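Local coordinates for capsular polysaccharide export system protein KpsC (Thermosulfurimonas dismutans, PDB 6MGD) that acts as a beta-2,7 Kdo transferase that probably uses CMP-activated Kdo to help build the conserved glycolipid anchor of Gram-negative bacterial capsules, at residues G171-I175 with Y260-F264; V158-E163 with K176-L182; F73-I77 with A293-Y297; E107-R113 with R279-L284; S229-I233 with F246-A250. All coordinates share one frame; numbering follows the deposited sequence.

Contact 1 of 5, residues G171-I175 with Y260-F264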
# COMPACT_ATOMS: atom_id res chain seq x y z
N GLY A 171 -0.75 7.78 8.06
CA GLY A 171 -1.44 6.53 8.31
C GLY A 171 -1.27 5.99 9.71
O GLY A 171 -1.97 5.05 10.10
N SER A 172 -0.36 6.56 10.49
CA SER A 172 -0.14 6.11 11.86
C SER A 172 -0.52 7.21 12.83
O SER A 172 0.15 8.25 12.88
CB SER A 172 1.32 5.70 12.06
OG SER A 172 1.51 5.15 13.35
N PRO A 173 -1.58 7.03 13.63
CA PRO A 173 -2.06 8.14 14.47
C PRO A 173 -1.19 8.42 15.69
O PRO A 173 -1.29 9.51 16.26
CB PRO A 173 -3.46 7.69 14.89
CG PRO A 173 -3.38 6.20 14.86
CD PRO A 173 -2.45 5.84 13.73
N TYR A 174 -0.34 7.47 16.11
CA TYR A 174 0.37 7.63 17.38
C TYR A 174 1.83 7.19 17.28
O TYR A 174 2.73 7.98 17.57
CB TYR A 174 -0.35 6.84 18.48
CG TYR A 174 0.20 7.06 19.86
CD1 TYR A 174 0.14 8.31 20.47
CD2 TYR A 174 0.78 6.02 20.58
CE1 TYR A 174 0.63 8.51 21.75
CE2 TYR A 174 1.27 6.21 21.85
CZ TYR A 174 1.20 7.46 22.43
OH TYR A 174 1.69 7.66 23.70
N ILE A 175 2.06 5.95 16.88
CA ILE A 175 3.41 5.41 16.79
C ILE A 175 4.06 5.90 15.50
O ILE A 175 3.46 5.81 14.42
CB ILE A 175 3.40 3.87 16.86
CG1 ILE A 175 2.75 3.41 18.17
CG2 ILE A 175 4.80 3.31 16.73
CD1 ILE A 175 2.60 1.91 18.27
N TYR A 260 -0.61 -1.70 14.32
CA TYR A 260 -0.36 -0.65 15.31
C TYR A 260 -0.58 0.75 14.75
O TYR A 260 -0.53 1.72 15.51
CB TYR A 260 1.06 -0.78 15.88
CG TYR A 260 1.25 -2.02 16.73
CD1 TYR A 260 1.36 -3.28 16.16
CD2 TYR A 260 1.31 -1.92 18.12
CE1 TYR A 260 1.53 -4.40 16.93
CE2 TYR A 260 1.49 -3.05 18.90
CZ TYR A 260 1.60 -4.29 18.30
OH TYR A 260 1.77 -5.42 19.07
N GLY A 261 -0.81 0.87 13.45
CA GLY A 261 -1.23 2.11 12.83
C GLY A 261 -2.56 1.92 12.13
O GLY A 261 -3.41 1.16 12.60
N HIS A 262 -2.77 2.60 11.00
CA HIS A 262 -4.01 2.51 10.24
C HIS A 262 -3.71 2.35 8.75
O HIS A 262 -3.96 3.26 7.95
CB HIS A 262 -4.90 3.73 10.47
CG HIS A 262 -5.52 3.78 11.83
ND1 HIS A 262 -5.82 4.96 12.47
CD2 HIS A 262 -5.91 2.79 12.67
CE1 HIS A 262 -6.36 4.70 13.65
NE2 HIS A 262 -6.43 3.39 13.79
N PRO A 263 -3.18 1.19 8.34
CA PRO A 263 -2.96 0.95 6.91
C PRO A 263 -4.29 0.79 6.19
O PRO A 263 -5.37 0.76 6.79
CB PRO A 263 -2.15 -0.34 6.89
CG PRO A 263 -2.52 -1.03 8.15
CD PRO A 263 -2.74 0.06 9.17
N PHE A 264 -4.20 0.67 4.86
CA PHE A 264 -5.40 0.62 4.03
C PHE A 264 -6.24 -0.62 4.31
O PHE A 264 -7.45 -0.60 4.03
CB PHE A 264 -5.02 0.69 2.54
CG PHE A 264 -4.48 -0.61 1.98
CD1 PHE A 264 -3.11 -0.85 1.95
CD2 PHE A 264 -5.33 -1.56 1.43
CE1 PHE A 264 -2.61 -2.03 1.42
CE2 PHE A 264 -4.83 -2.74 0.91
CZ PHE A 264 -3.47 -2.98 0.89
O HOH W 1 0.27 4.24 15.44
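P173 and H262 cross at about a right angle where the loop between helices 166-169 and 178-188 meets the loop after strand 257-259, in the parallel-sheet half of this GT-B-type fold. The proline presents its CD to the imidazole as an off-centre CH-pi contact, 4.1 Å from P173 CD to the centroid of the H262 ring and 30° off the ring normal. Farther out on the pyrrolidine, P173 CG reaches H262 CE1 at 3.5 Å. The imidazole arrives there because its CG lies anti to the carbonyl carbon (chi1 -72°), and H262 NE2 is tied to the carbonyl oxygen of Y275. A histidine suits the place, being flat enough to pack against proline yet polar at its far edge; an alanine here would probably leave P173 without its aromatic partner and the Y275 carbonyl without this bond. The backbones join where H262 N donates to G171 O at 2.7 Å, nearly along the C=O axis, although the angle at the hydrogen is bent to 134°. At the other end I175 and Y260 cross obliquely, I175 CD1 lying 3.9 Å from Y260 CB, while the phenol of Y260 runs on to hydrogen-bond H240. Between these two packings sits a water that donates to S172 OG and to Y260 O, each at 2.6 Å, and accepts from I175 N at 2.9 Å.

Contact 2 of 5, residues V158-E163 with K176-L182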
# COMPACT_ATOMS: atom_id res chain seq x y z
N VAL A 158 7.98 -8.65 13.06
CA VAL A 158 7.75 -7.21 12.91
C VAL A 158 8.60 -6.69 11.76
O VAL A 158 9.83 -6.64 11.87
CB VAL A 158 8.05 -6.45 14.21
CG1 VAL A 158 7.99 -4.95 13.98
CG2 VAL A 158 7.08 -6.86 15.31
N PRO A 159 8.00 -6.30 10.63
CA PRO A 159 8.78 -5.74 9.52
C PRO A 159 9.02 -4.25 9.74
O PRO A 159 8.07 -3.48 9.90
CB PRO A 159 7.88 -5.99 8.30
CG PRO A 159 6.50 -5.98 8.86
CD PRO A 159 6.59 -6.52 10.27
N GLY A 160 10.29 -3.86 9.78
CA GLY A 160 10.61 -2.46 9.91
C GLY A 160 10.30 -1.69 8.64
O GLY A 160 10.28 -2.23 7.54
N GLN A 161 10.04 -0.39 8.81
CA GLN A 161 9.75 0.50 7.70
C GLN A 161 10.76 1.64 7.68
O GLN A 161 11.47 1.89 8.65
CB GLN A 161 8.33 1.08 7.80
CG GLN A 161 7.21 0.06 7.77
CD GLN A 161 5.84 0.71 7.86
OE1 GLN A 161 4.95 0.21 8.56
NE2 GLN A 161 5.67 1.82 7.16
N VAL A 162 10.81 2.33 6.54
CA VAL A 162 11.53 3.59 6.46
C VAL A 162 10.68 4.65 7.14
O VAL A 162 9.54 4.90 6.73
CB VAL A 162 11.83 3.97 5.00
CG1 VAL A 162 12.96 4.99 4.94
CG2 VAL A 162 12.18 2.72 4.20
N GLU A 163 11.22 5.25 8.20
CA GLU A 163 10.41 6.11 9.06
C GLU A 163 9.95 7.39 8.37
O GLU A 163 8.95 7.98 8.79
CB GLU A 163 11.18 6.45 10.34
CG GLU A 163 11.39 5.24 11.24
CD GLU A 163 12.27 5.55 12.43
OE1 GLU A 163 12.91 6.62 12.45
OE2 GLU A 163 12.32 4.71 13.36
N LYS A 176 5.28 6.42 15.60
CA LYS A 176 5.97 6.99 14.45
C LYS A 176 7.34 6.40 14.16
O LYS A 176 7.92 6.73 13.12
CB LYS A 176 6.12 8.51 14.62
CG LYS A 176 5.05 9.33 13.92
CD LYS A 176 3.69 9.12 14.56
CE LYS A 176 2.62 9.94 13.85
NZ LYS A 176 2.43 9.50 12.45
N THR A 177 7.87 5.54 15.03
CA THR A 177 9.20 4.98 14.82
C THR A 177 9.15 3.47 14.95
O THR A 177 8.20 2.89 15.48
CB THR A 177 10.22 5.55 15.82
OG1 THR A 177 9.81 5.24 17.16
CG2 THR A 177 10.34 7.06 15.67
N ASN A 178 10.20 2.81 14.44
CA ASN A 178 10.31 1.37 14.61
C ASN A 178 10.55 1.01 16.07
O ASN A 178 10.05 -0.01 16.56
CB ASN A 178 11.43 0.81 13.73
CG ASN A 178 11.24 1.13 12.26
OD1 ASN A 178 10.34 0.61 11.60
ND2 ASN A 178 12.11 1.99 11.73
N LEU A 179 11.33 1.83 16.78
CA LEU A 179 11.62 1.56 18.18
C LEU A 179 10.35 1.62 19.02
O LEU A 179 10.12 0.76 19.88
CB LEU A 179 12.66 2.55 18.71
CG LEU A 179 14.02 2.59 18.00
CD1 LEU A 179 14.00 3.52 16.78
CD2 LEU A 179 15.12 2.99 18.97
N GLU A 180 9.51 2.64 18.80
CA GLU A 180 8.23 2.70 19.48
C GLU A 180 7.32 1.55 19.06
O GLU A 180 6.55 1.04 19.89
CB GLU A 180 7.55 4.04 19.21
CG GLU A 180 8.15 5.21 19.97
CD GLU A 180 8.05 5.03 21.47
OE1 GLU A 180 9.09 5.08 22.16
OE2 GLU A 180 6.92 4.82 21.97
N LEU A 181 7.39 1.12 17.80
CA LEU A 181 6.64 -0.05 17.38
C LEU A 181 7.13 -1.30 18.11
O LEU A 181 6.33 -2.01 18.73
CB LEU A 181 6.76 -0.24 15.86
CG LEU A 181 6.14 -1.52 15.31
CD1 LEU A 181 4.65 -1.59 15.66
CD2 LEU A 181 6.34 -1.62 13.81
N LEU A 182 8.43 -1.56 18.07
CA LEU A 182 8.99 -2.71 18.77
C LEU A 182 8.72 -2.62 20.27
O LEU A 182 8.46 -3.63 20.92
CB LEU A 182 10.49 -2.82 18.50
CG LEU A 182 10.85 -3.35 17.11
CD1 LEU A 182 12.36 -3.35 16.92
CD2 LEU A 182 10.28 -4.74 16.92
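The backbones of G160 and N178 approach to 6.1 Å between their CA atoms, just past the end of strand 155-159 and at the first turn of helix 178-188, within a beta-alpha-beta crossover to the parallel neighbour 193-197. N178 suits this junction because its amide can both accept and donate. N178 OD1 takes the N-H of Q161 at 3.0 Å, almost straight at 171°, and N178 ND2 returns a bond to Q161 O at 3.1 Å, in the carbonyl plane. One side chain thus satisfies both backbone polar groups of one loop residue and cannot easily turn. E163 reaches the helix start with its chain extended beyond CG: its OE2 accepts from N178 N at 3.0 Å on the anti side, somewhat out of the carboxylate plane. A negative group here would probably be favoured by the helix dipole. T177 is the N-cap, its OG1 accepting from E180 N at 3.1 Å; threonine's hydroxyl, one bond from CB, can turn back to that N-H. Deeper in, beta-branched V158 faces two leucines, running alongside L181 but pointing the other way and meeting L182 at a slant, with V158 CG1 3.7 Å from both L181 CD2 and L182 CD2.

Contact 3 of 5, residues F73-I77 with A293-Y297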
# COMPACT_ATOMS: atom_id res chain seq x y z
N PHE A 73 -0.09 -2.35 -6.03
CA PHE A 73 0.13 -3.32 -4.97
C PHE A 73 0.78 -4.61 -5.47
O PHE A 73 1.60 -5.19 -4.75
CB PHE A 73 -1.19 -3.66 -4.27
CG PHE A 73 -1.80 -2.50 -3.53
CD1 PHE A 73 -1.00 -1.59 -2.86
CD2 PHE A 73 -3.17 -2.32 -3.52
CE1 PHE A 73 -1.56 -0.52 -2.18
CE2 PHE A 73 -3.74 -1.26 -2.84
CZ PHE A 73 -2.93 -0.36 -2.17
N ILE A 74 0.44 -5.06 -6.68
CA ILE A 74 0.92 -6.35 -7.16
C ILE A 74 2.39 -6.27 -7.55
O ILE A 74 3.16 -7.21 -7.30
CB ILE A 74 0.04 -6.84 -8.33
CG1 ILE A 74 -1.21 -7.51 -7.78
CG2 ILE A 74 0.81 -7.80 -9.23
CD1 ILE A 74 -2.10 -8.12 -8.84
N ARG A 75 2.81 -5.16 -8.15
CA ARG A 75 4.21 -4.94 -8.49
C ARG A 75 5.15 -5.10 -7.29
O ARG A 75 6.37 -5.16 -7.49
CB ARG A 75 4.35 -3.55 -9.12
CG ARG A 75 5.72 -3.21 -9.68
CD ARG A 75 6.42 -2.20 -8.80
NE ARG A 75 7.87 -2.31 -8.87
CZ ARG A 75 8.71 -1.72 -8.02
NH1 ARG A 75 10.02 -1.89 -8.16
NH2 ARG A 75 8.24 -0.98 -7.03
N SER A 76 4.63 -5.21 -6.07
CA SER A 76 5.45 -5.08 -4.87
C SER A 76 5.38 -6.26 -3.91
O SER A 76 6.32 -6.47 -3.13
CB SER A 76 5.05 -3.81 -4.11
OG SER A 76 5.78 -2.68 -4.54
N ILE A 77 4.29 -7.03 -3.94
CA ILE A 77 4.00 -7.96 -2.84
C ILE A 77 4.48 -9.38 -3.12
O ILE A 77 3.68 -10.32 -3.09
CB ILE A 77 2.50 -7.96 -2.50
CG1 ILE A 77 1.65 -8.19 -3.76
CG2 ILE A 77 2.10 -6.67 -1.81
CD1 ILE A 77 0.17 -8.35 -3.45
N ALA A 293 -8.96 -3.87 -3.33
CA ALA A 293 -7.62 -3.31 -3.31
C ALA A 293 -6.80 -3.71 -4.54
O ALA A 293 -6.02 -2.91 -5.05
CB ALA A 293 -6.89 -3.73 -2.03
N LEU A 294 -6.97 -4.94 -5.02
CA LEU A 294 -6.15 -5.47 -6.10
C LEU A 294 -6.82 -5.44 -7.46
O LEU A 294 -6.13 -5.24 -8.47
CB LEU A 294 -5.72 -6.91 -5.79
CG LEU A 294 -4.63 -7.08 -4.73
CD1 LEU A 294 -4.28 -8.54 -4.54
CD2 LEU A 294 -3.40 -6.28 -5.13
N LEU A 295 -8.13 -5.63 -7.53
CA LEU A 295 -8.82 -5.80 -8.81
C LEU A 295 -9.42 -4.51 -9.36
O LEU A 295 -9.28 -4.24 -10.55
CB LEU A 295 -9.92 -6.86 -8.68
CG LEU A 295 -9.52 -8.32 -8.94
CD1 LEU A 295 -8.31 -8.75 -8.13
CD2 LEU A 295 -10.70 -9.25 -8.67
N LEU A 296 -10.07 -3.70 -8.52
CA LEU A 296 -10.74 -2.49 -8.97
C LEU A 296 -9.92 -1.22 -8.77
O LEU A 296 -9.92 -0.35 -9.64
CB LEU A 296 -12.08 -2.33 -8.25
CG LEU A 296 -13.17 -3.35 -8.56
CD1 LEU A 296 -14.33 -3.22 -7.58
CD2 LEU A 296 -13.66 -3.18 -9.99
N TYR A 297 -9.21 -1.11 -7.64
CA TYR A 297 -8.55 0.15 -7.31
C TYR A 297 -7.39 0.48 -8.24
O TYR A 297 -7.36 1.59 -8.78
CB TYR A 297 -8.11 0.12 -5.84
CG TYR A 297 -7.50 1.40 -5.32
CD1 TYR A 297 -8.19 2.60 -5.38
CD2 TYR A 297 -6.24 1.39 -4.73
CE1 TYR A 297 -7.64 3.77 -4.88
CE2 TYR A 297 -5.68 2.55 -4.23
CZ TYR A 297 -6.38 3.74 -4.31
OH TYR A 297 -5.82 4.90 -3.82
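F73 enters the contact with its CB 3.5 Å from L294 CD2, so the packing begins at the root of the side chain. With CG anti to the carbonyl carbon (chi1 -65°), the ring is carried past the leucine side chain to the backbone of the same helix at A293. Its next contact is polar: A293 O lies near the ring plane, at the edge, 3.3 Å from F73 CD2, where the partly positive ring hydrogens suit a carbonyl oxygen. One atom farther on, F73 CE2 approaches the methyl of A293, 4.1 Å from A293 CB, and stands equally far from Y297 CD2, lying near the plane of the tyrosine ring at its edge. At the tip F73 CZ is near F264, on which the ring stacks; the ring also meets Y97 edge-to-face. Phenylalanine is apt here: one flat hydrocarbon offers edge and face to different neighbours and asks for no hydrogen bond. L294 CD2 does the rest, with I74 CG1 at 3.7 Å, that chain crossing it at about a right angle, and I77 CD1 more loosely at 4.5 Å. No hydrogen bond links the two segments; the hydroxyl of Y297 is held by D92 instead. The short turn at 73-77, which follows strand 64-71, thus leans on the C-terminal part of helix 286-296, just before the chain enters strand 298-300 at the edge of the same mixed sheet. Helix 311-322 packs on I74, helix 117-132 on I77, and helix 105-112 on Y297.

Contact 4 of 5, residues E107-R113 with R279-L284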
# COMPACT_ATOMS: atom_id res chain seq x y z
N GLU A 107 -11.26 3.37 -0.07
CA GLU A 107 -12.18 3.24 1.06
C GLU A 107 -13.63 3.36 0.61
O GLU A 107 -14.51 2.69 1.17
CB GLU A 107 -11.84 4.30 2.11
CG GLU A 107 -12.46 4.08 3.48
CD GLU A 107 -12.01 5.11 4.49
OE1 GLU A 107 -11.27 6.04 4.11
OE2 GLU A 107 -12.40 5.00 5.68
N GLU A 108 -13.91 4.20 -0.39
CA GLU A 108 -15.26 4.31 -0.91
C GLU A 108 -15.67 3.06 -1.67
O GLU A 108 -16.84 2.66 -1.63
CB GLU A 108 -15.40 5.55 -1.80
CG GLU A 108 -15.02 6.87 -1.14
CD GLU A 108 -15.77 7.13 0.15
OE1 GLU A 108 -15.14 7.13 1.22
OE2 GLU A 108 -17.01 7.34 0.09
N ILE A 109 -14.73 2.43 -2.37
CA ILE A 109 -15.03 1.17 -3.06
C ILE A 109 -15.43 0.10 -2.05
O ILE A 109 -16.44 -0.58 -2.21
CB ILE A 109 -13.83 0.73 -3.91
CG1 ILE A 109 -13.68 1.60 -5.15
CG2 ILE A 109 -13.96 -0.74 -4.30
CD1 ILE A 109 -12.53 1.19 -6.05
N LEU A 110 -14.64 -0.04 -0.98
CA LEU A 110 -14.90 -1.08 0.00
C LEU A 110 -16.18 -0.81 0.79
O LEU A 110 -16.83 -1.76 1.24
CB LEU A 110 -13.70 -1.21 0.94
CG LEU A 110 -12.38 -1.55 0.25
CD1 LEU A 110 -11.22 -1.51 1.23
CD2 LEU A 110 -12.46 -2.90 -0.45
N LEU A 111 -16.54 0.46 0.98
CA LEU A 111 -17.77 0.78 1.70
C LEU A 111 -19.00 0.50 0.84
O LEU A 111 -19.96 -0.13 1.29
CB LEU A 111 -17.76 2.23 2.17
CG LEU A 111 -19.07 2.85 2.65
CD1 LEU A 111 -19.70 2.04 3.78
CD2 LEU A 111 -18.84 4.29 3.09
N ALA A 112 -18.99 0.98 -0.41
CA ALA A 112 -20.09 0.68 -1.32
C ALA A 112 -20.19 -0.82 -1.58
O ALA A 112 -21.29 -1.34 -1.78
CB ALA A 112 -19.92 1.44 -2.63
N ARG A 113 -19.04 -1.51 -1.58
CA ARG A 113 -18.92 -2.97 -1.64
C ARG A 113 -19.91 -3.65 -2.57
O ARG A 113 -20.39 -4.75 -2.27
CB ARG A 113 -19.02 -3.56 -0.22
CG ARG A 113 -20.33 -3.29 0.51
CD ARG A 113 -20.21 -3.56 2.00
NE ARG A 113 -19.74 -4.91 2.28
CZ ARG A 113 -19.94 -5.54 3.43
NH1 ARG A 113 -20.61 -4.95 4.41
NH2 ARG A 113 -19.47 -6.77 3.61
N ARG A 279 -12.95 6.02 11.27
CA ARG A 279 -13.87 6.20 10.16
C ARG A 279 -14.32 4.90 9.50
O ARG A 279 -15.03 4.97 8.49
CB ARG A 279 -13.23 7.10 9.08
CG ARG A 279 -12.94 8.52 9.53
CD ARG A 279 -12.22 9.30 8.44
NE ARG A 279 -12.88 9.16 7.14
CZ ARG A 279 -12.41 8.42 6.15
NH1 ARG A 279 -13.07 8.34 5.00
NH2 ARG A 279 -11.26 7.76 6.29
N ARG A 280 -13.95 3.74 10.02
CA ARG A 280 -14.26 2.47 9.39
C ARG A 280 -15.08 1.60 10.34
O ARG A 280 -14.62 1.30 11.45
CB ARG A 280 -12.98 1.75 8.96
CG ARG A 280 -12.19 2.51 7.91
CD ARG A 280 -10.90 1.80 7.54
NE ARG A 280 -9.98 2.70 6.84
CZ ARG A 280 -8.73 2.38 6.51
NH1 ARG A 280 -8.24 1.19 6.82
NH2 ARG A 280 -7.97 3.26 5.88
N ASN A 281 -16.27 1.21 9.91
CA ASN A 281 -17.16 0.35 10.68
C ASN A 281 -17.42 -1.00 10.02
O ASN A 281 -17.91 -1.91 10.70
CB ASN A 281 -18.51 1.03 10.91
CG ASN A 281 -18.37 2.42 11.49
OD1 ASN A 281 -18.05 3.37 10.78
ND2 ASN A 281 -18.63 2.55 12.79
N ILE A 282 -17.11 -1.15 8.74
CA ILE A 282 -17.52 -2.32 7.97
C ILE A 282 -16.60 -3.49 8.26
O ILE A 282 -15.38 -3.34 8.40
CB ILE A 282 -17.53 -1.97 6.47
CG1 ILE A 282 -18.26 -0.64 6.24
CG2 ILE A 282 -18.19 -3.08 5.66
CD1 ILE A 282 -19.70 -0.62 6.73
N LYS A 283 -17.20 -4.68 8.37
CA LYS A 283 -16.46 -5.93 8.50
C LYS A 283 -16.43 -6.61 7.14
O LYS A 283 -17.48 -6.94 6.58
CB LYS A 283 -17.11 -6.84 9.55
CG LYS A 283 -16.48 -8.22 9.66
CD LYS A 283 -15.08 -8.15 10.23
CE LYS A 283 -14.44 -9.52 10.34
NZ LYS A 283 -14.31 -10.19 9.02
N LEU A 284 -15.22 -6.81 6.60
CA LEU A 284 -15.04 -7.37 5.27
C LEU A 284 -14.42 -8.76 5.33
O LEU A 284 -13.83 -9.16 6.34
CB LEU A 284 -14.15 -6.46 4.41
CG LEU A 284 -14.71 -5.10 3.99
CD1 LEU A 284 -13.67 -4.33 3.18
CD2 LEU A 284 -15.99 -5.26 3.18
O HOH W 2 -19.52 -5.37 7.53
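E107 and the two consecutive arginines R279 and R280 make the ionic part of this contact, a salt-bridge network. E107 OE1 uses its syn lone pair to take R279 NH2 at 2.8 Å, and R279 NH1 adds a weak bond to the same oxygen at 3.1 Å. That oxygen lies in plane at the edge of the guanidinium, but the carboxylate is turned 84° against it, so no flat two-oxygen pairing forms. The other oxygen, E107 OE2, has a longer salt bridge to R280 NE at 3.5 Å, while R280 NH1 is bonded to the carbonyls of A266 and P263. Glutamate suits the spot because its extended chain, buried with its charge, can answer both arginines. A leucine in its place would probably leave the R279 guanidinium without its main anionic partner and deprive R280 NE of its mate.

Apolar contacts follow along the helix. L284 CD1 packs on L110 CB at 3.8 Å, and L111 CD1 meets I282 CG1 at 3.9 Å; both pairs cross at about a right angle.

R113 mixes the two kinds. I282 CG2 and L284 CD2 lie over one face of its guanidinium, with I282 CG2 3.3 Å from R113 NH1, while R113 NH2 pairs with E288. A water held by K283 N and K283 O has a weak bond to R113 NH1.

Helix 105-112, which follows strand 88-92 of the mixed sheet, here meets the segment following strand 272-273 of the parallel sheet, an interface between the two Rossmann-like halves consistent with a GT-B glycosyltransferase.

Contact 5 of 5, residues S229-I233 with F246-A250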
# COMPACT_ATOMS: atom_id res chain seq x y z
N SER A 229 12.11 -12.51 2.60
CA SER A 229 11.03 -11.84 3.33
C SER A 229 9.81 -12.74 3.53
O SER A 229 9.64 -13.35 4.59
CB SER A 229 10.62 -10.56 2.60
OG SER A 229 11.72 -9.71 2.35
N TYR A 230 8.96 -12.81 2.51
CA TYR A 230 7.73 -13.60 2.48
C TYR A 230 7.88 -15.01 3.06
O TYR A 230 6.91 -15.58 3.57
CB TYR A 230 7.24 -13.66 1.03
CG TYR A 230 8.12 -12.82 0.13
CD1 TYR A 230 9.21 -13.38 -0.53
CD2 TYR A 230 7.91 -11.45 -0.02
CE1 TYR A 230 10.03 -12.62 -1.33
CE2 TYR A 230 8.73 -10.68 -0.82
CZ TYR A 230 9.79 -11.27 -1.48
OH TYR A 230 10.61 -10.51 -2.28
N ASP A 231 9.08 -15.59 2.99
CA ASP A 231 9.35 -16.86 3.66
C ASP A 231 9.97 -16.66 5.04
O ASP A 231 10.67 -17.55 5.54
CB ASP A 231 10.22 -17.76 2.79
CG ASP A 231 9.46 -18.35 1.62
OD1 ASP A 231 9.71 -17.94 0.47
OD2 ASP A 231 8.59 -19.22 1.85
N ILE A 232 9.75 -15.50 5.64
CA ILE A 232 9.73 -15.37 7.09
C ILE A 232 8.29 -15.37 7.61
O ILE A 232 8.06 -15.69 8.78
CB ILE A 232 10.48 -14.10 7.57
CG1 ILE A 232 11.92 -14.08 7.06
CG2 ILE A 232 10.54 -14.04 9.09
CD1 ILE A 232 12.65 -12.79 7.39
N ILE A 233 7.32 -15.04 6.75
CA ILE A 233 5.91 -15.03 7.15
C ILE A 233 5.44 -16.43 7.54
O ILE A 233 4.76 -16.62 8.55
CB ILE A 233 5.04 -14.44 6.02
CG1 ILE A 233 5.58 -13.08 5.59
CG2 ILE A 233 3.58 -14.36 6.44
CD1 ILE A 233 4.78 -12.42 4.48
N PHE A 246 3.61 -5.07 3.89
CA PHE A 246 3.93 -6.43 4.33
C PHE A 246 2.74 -7.09 5.02
O PHE A 246 2.52 -8.30 4.87
CB PHE A 246 5.14 -6.37 5.27
CG PHE A 246 5.86 -7.67 5.44
CD1 PHE A 246 5.58 -8.48 6.53
CD2 PHE A 246 6.83 -8.06 4.54
CE1 PHE A 246 6.25 -9.68 6.70
CE2 PHE A 246 7.51 -9.25 4.71
CZ PHE A 246 7.22 -10.06 5.79
N GLY A 247 1.96 -6.31 5.77
CA GLY A 247 0.81 -6.87 6.47
C GLY A 247 -0.33 -7.28 5.56
O GLY A 247 -1.08 -8.20 5.87
N PHE A 248 -0.48 -6.58 4.43
CA PHE A 248 -1.47 -7.01 3.44
C PHE A 248 -1.07 -8.31 2.78
O PHE A 248 -1.93 -9.13 2.44
CB PHE A 248 -1.68 -5.91 2.39
CG PHE A 248 -2.67 -6.27 1.32
CD1 PHE A 248 -3.95 -6.69 1.65
CD2 PHE A 248 -2.33 -6.17 -0.02
CE1 PHE A 248 -4.86 -7.01 0.66
CE2 PHE A 248 -3.24 -6.49 -1.01
CZ PHE A 248 -4.51 -6.91 -0.67
N GLU A 249 0.24 -8.53 2.59
CA GLU A 249 0.71 -9.80 2.07
C GLU A 249 0.48 -10.93 3.06
O GLU A 249 0.15 -12.06 2.67
CB GLU A 249 2.19 -9.70 1.70
CG GLU A 249 2.81 -11.00 1.22
CD GLU A 249 4.25 -10.83 0.78
OE1 GLU A 249 5.06 -10.30 1.57
OE2 GLU A 249 4.57 -11.22 -0.36
N ALA A 250 0.64 -10.64 4.36
CA ALA A 250 0.40 -11.66 5.38
C ALA A 250 -1.06 -12.07 5.41
O ALA A 250 -1.38 -13.25 5.63
CB ALA A 250 0.85 -11.14 6.75
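I233 faces helix 246-253 and meets F246 in the tight part of this helix-to-helix contact, the two side chains coming from opposite directions. I233 CG1 comes within 3.4 Å of F246 CZ, and I233 CD1 lies 3.6 Å from the same F246 CZ. The ring reaches so far because its CG stands anti to the backbone N (chi1 -161°), which carries the ring over to I233. On the other branch, I233 CG2 touches A250 CB at 4.2 Å; the small alanine lets the isoleucine close in on the helix. These residues come from the short, weakly bonded helix 230-233, which precedes strand 238-241 of the parallel Rossmann-like sheet, and from helix 246-253, which links that strand to its neighbour 257-259. The partly exposed side is looser and without hydrogen bonds across it. S229 CB sits 4.0 Å from F246 CE2, in plane at the ring edge. Y230 and E249 meet at a slant, the ring and carboxylate planes 75° apart. Glutamate fits a margin of this kind, its aliphatic stem passing I233 while its charged end lies beside the Y230 ring. E249 OE1 lies at the edge of the tyrosine ring, in its plane and 3.5 Å from Y230 CD2.

Overall arrangement
Contact 1 touches each of the other four. It lies about 11 Å from contact 2, centre to centre, and touches it where Y260 CG meets L181 CD1 at 3.6 Å. Its residue F264 reaches both contact 3, with F264 CE2 3.7 Å from A293 CB, and contact 5, where it meets F248 edge-to-face; the P263 carbonyl meets R280 of contact 4. Contacts 1, 2 and 5 belong to the parallel-sheet half, whereas contacts 3 and 4 bring segments beside the mixed sheet against later parts of the chain. Contacts 2 and 4 stand about 27 Å apart between centres. In GT-B enzymes the donor and acceptor sites lie in the cleft between two such halves.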